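Local coordinates for pyridine nucleotide-disulphide oxidoreductase dimerisation region (Escherichia coli BL21, PDB 6KYY), which is an FAD-dependent, copper-binding flavoprotein disulfide reductase, induced by hypochlorous acid and probably involved in resistance to reactive chlorine stress, at residues Pro343-Val348 / Ser400-Asp405. Sequence-based numbering, arbitrary orientation.
Sequences PPLSRV and SLLCVD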
ATOM      1  N   PRO B 343       5.481  -6.672 -10.687  1.00 20.23           N
ATOM      2  CA  PRO B 343       4.845  -6.351  -9.407  1.00 12.13           C
ATOM      3  C   PRO B 343       5.152  -7.372  -8.309  1.00 16.56           C
ATOM      4  O   PRO B 343       5.379  -8.543  -8.610  1.00 21.31           O
ATOM      5  CB  PRO B 343       3.360  -6.358  -9.756  1.00 15.99           C
ATOM      6  CG  PRO B 343       3.250  -7.378 -10.837  1.00 14.34           C
ATOM      7  CD  PRO B 343       4.550  -7.353 -11.605  1.00  9.95           C
ATOM      8  N   PRO B 344       5.157  -6.927  -7.055  1.00 24.75           N
ATOM      9  CA  PRO B 344       5.528  -7.826  -5.955  1.00 18.18           C
ATOM     10  C   PRO B 344       4.495  -8.920  -5.715  1.00  9.50           C
ATOM     11  O   PRO B 344       3.300  -8.753  -5.965  1.00 16.93           O
ATOM     12  CB  PRO B 344       5.635  -6.888  -4.745  1.00 14.38           C
ATOM     13  CG  PRO B 344       4.911  -5.640  -5.140  1.00 13.33           C
ATOM     14  CD  PRO B 344       5.030  -5.526  -6.620  1.00  8.60           C
ATOM     15  N   LEU B 345       4.984 -10.056  -5.215  1.00 11.43           N
ATOM     16  CA  LEU B 345       4.173 -11.238  -4.937  1.00  8.69           C
ATOM     17  C   LEU B 345       4.033 -11.385  -3.426  1.00 12.55           C
ATOM     18  O   LEU B 345       5.007 -11.704  -2.738  1.00 19.67           O
ATOM     19  CB  LEU B 345       4.813 -12.486  -5.549  1.00 11.48           C
ATOM     20  CG  LEU B 345       4.103 -13.842  -5.451  1.00 14.94           C
ATOM     21  CD1 LEU B 345       4.503 -14.608  -4.191  1.00 13.52           C
ATOM     22  CD2 LEU B 345       2.586 -13.688  -5.541  1.00 14.25           C
ATOM     23  N   SER B 346       2.825 -11.170  -2.917  1.00 13.35           N
ATOM     24  CA  SER B 346       2.532 -11.288  -1.496  1.00 13.46           C
ATOM     25  C   SER B 346       1.612 -12.476  -1.250  1.00 11.80           C
ATOM     26  O   SER B 346       0.756 -12.800  -2.078  1.00 11.46           O
ATOM     27  CB  SER B 346       1.892 -10.005  -0.962  1.00 10.92           C
ATOM     28  OG  SER B 346       2.821  -8.938  -0.987  1.00 12.64           O
ATOM     29  N   ARG B 347       1.789 -13.125  -0.100  1.00 10.01           N
ATOM     30  CA  ARG B 347       1.124 -14.395   0.150  1.00  9.28           C
ATOM     31  C   ARG B 347       0.825 -14.565   1.632  1.00 15.42           C
ATOM     32  O   ARG B 347       1.552 -14.066   2.494  1.00 17.49           O
ATOM     33  CB  ARG B 347       1.979 -15.567  -0.345  1.00 13.08           C
ATOM     34  CG  ARG B 347       1.870 -15.830  -1.835  1.00 17.64           C
ATOM     35  CD  ARG B 347       1.251 -17.186  -2.097  1.00 24.97           C
ATOM     36  NE  ARG B 347       2.002 -18.247  -1.433  1.00 40.75           N
ATOM     37  CZ  ARG B 347       1.484 -19.080  -0.537  1.00 27.01           C
ATOM     38  NH1 ARG B 347       0.206 -18.980  -0.197  1.00 18.30           N
ATOM     39  NH2 ARG B 347       2.245 -20.015   0.018  1.00 33.40           N
ATOM     40  N   VAL B 348      -0.262 -15.286   1.910  1.00 11.89           N
ATOM     41  CA  VAL B 348      -0.606 -15.715   3.260  1.00 11.62           C
ATOM     42  C   VAL B 348      -1.478 -16.951   3.123  1.00 13.11           C
ATOM     43  O   VAL B 348      -2.188 -17.117   2.128  1.00 23.45           O
ATOM     44  CB  VAL B 348      -1.312 -14.587   4.057  1.00 15.86           C
ATOM     45  CG1 VAL B 348      -2.674 -14.274   3.458  1.00 13.05           C
ATOM     46  CG2 VAL B 348      -1.443 -14.962   5.529  1.00 23.53           C
ATOM     47  N   SER B 400      -3.079 -15.293  -2.927  1.00 14.23           N
ATOM     48  CA  SER B 400      -1.900 -15.034  -3.752  1.00 15.38           C
ATOM     49  C   SER B 400      -2.112 -13.672  -4.409  1.00 12.30           C
ATOM     50  O   SER B 400      -2.882 -13.552  -5.365  1.00 14.69           O
ATOM     51  CB  SER B 400      -1.700 -16.126  -4.794  1.00 23.25           C
ATOM     52  OG  SER B 400      -1.283 -17.336  -4.190  1.00 16.87           O
ATOM     53  N   LEU B 401      -1.448 -12.649  -3.889  1.00 11.04           N
ATOM     54  CA  LEU B 401      -1.620 -11.279  -4.360  1.00  9.79           C
ATOM     55  C   LEU B 401      -0.381 -10.888  -5.157  1.00 17.49           C
ATOM     56  O   LEU B 401       0.631 -10.473  -4.586  1.00 37.37           O
ATOM     57  CB  LEU B 401      -1.870 -10.342  -3.183  1.00 15.80           C
ATOM     58  CG  LEU B 401      -3.127 -10.691  -2.378  1.00 13.80           C
ATOM     59  CD1 LEU B 401      -3.469  -9.593  -1.388  1.00 18.42           C
ATOM     60  CD2 LEU B 401      -4.306 -10.962  -3.300  1.00  8.15           C
ATOM     61  N   LEU B 402      -0.459 -11.050  -6.475  1.00 21.12           N
ATOM     62  CA  LEU B 402       0.609 -10.675  -7.399  1.00 11.03           C
ATOM     63  C   LEU B 402       0.176  -9.379  -8.071  1.00 23.99           C
ATOM     64  O   LEU B 402      -0.419  -9.382  -9.150  1.00 20.74           O
ATOM     65  CB  LEU B 402       0.861 -11.787  -8.408  1.00  7.29           C
ATOM     66  CG  LEU B 402       2.041 -11.610  -9.362  1.00 11.59           C
ATOM     67  CD1 LEU B 402       3.303 -11.246  -8.602  1.00 12.60           C
ATOM     68  CD2 LEU B 402       2.256 -12.868 -10.190  1.00 10.28           C
ATOM     69  N   CYS B 403       0.472  -8.259  -7.420  1.00 15.35           N
ATOM     70  CA  CYS B 403       0.023  -6.963  -7.900  1.00 23.83           C
ATOM     71  C   CYS B 403       0.969  -5.890  -7.386  1.00 31.63           C
ATOM     72  O   CYS B 403       1.819  -6.137  -6.527  1.00 24.72           O
ATOM     73  CB  CYS B 403      -1.406  -6.675  -7.441  1.00 11.51           C
ATOM     74  SG  CYS B 403      -1.707  -7.178  -5.745  1.00 32.89           S
ATOM     75  N   VAL B 404       0.814  -4.684  -7.931  1.00 29.54           N
ATOM     76  CA  VAL B 404       1.487  -3.528  -7.361  1.00 21.85           C
ATOM     77  C   VAL B 404       0.891  -3.241  -5.990  1.00 33.43           C
ATOM     78  O   VAL B 404      -0.324  -3.367  -5.780  1.00 39.77           O
ATOM     79  CB  VAL B 404       1.361  -2.313  -8.295  1.00 14.61           C
ATOM     80  CG1 VAL B 404       2.416  -2.378  -9.389  1.00 11.22           C
ATOM     81  CG2 VAL B 404      -0.032  -2.252  -8.898  1.00 15.98           C
ATOM     82  N   ASP B 405       1.754  -2.874  -5.039  1.00 36.48           N
ATOM     83  CA  ASP B 405       1.358  -2.632  -3.651  1.00 24.70           C
ATOM     84  C   ASP B 405       0.771  -3.882  -3.000  1.00 33.14           C
ATOM     85  O   ASP B 405      -0.069  -3.793  -2.101  1.00 23.90           O
ATOM     86  CB  ASP B 405       0.376  -1.462  -3.542  1.00 14.42           C
ATOM     87  CG  ASP B 405       1.075  -0.120  -3.507  1.00 21.08           C
ATOM     88  OD1 ASP B 405       2.131  -0.020  -2.851  1.00 23.59           O
ATOM     89  OD2 ASP B 405       0.570   0.832  -4.139  1.00 19.83           O
TER
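P343 and P344 set two proline rings against the segment C403-D405: CB of P343, behind a cis peptide bond, lies over the face of the C403-V404 peptide, 3.4 Å from C403 C, while CG and CD of P344 rest on the carbonyl oxygen of C403, CD at 3.3 Å. The guanidinium of R347 is turned obliquely to S400 OG; it is the arginine's CD that meets this hydroxyl, and NE forms a salt bridge with E204.

Beyond the prolines the chains become neighbouring antiparallel strands, and pairing illustrates how a sheet sorts its side chains. S346 and L401 are the hydrogen-bonded pair: S346 N gives a nearly straight bond to L401 O (2.8 Å, 176°), and L401 N returns one to S346 O. A more bent bond from C403 N to P344 O (138°) carries the pairing past the end of the strands. L345 and L402, a non-hydrogen-bonded pair, share the face covered by helix 206-218 and cross at about a right angle, CD1 of L402 lying 3.6 Å from L345 CB. The opposite face, with S346 and L401, meets helix 406-418.

P344 N has no hydrogen to offer C403 O; the hydroxyl of S406 meets that oxygen instead and is shared with P344 O, giving both carbonyls a polar partner in a buried part of the dimerisation domain.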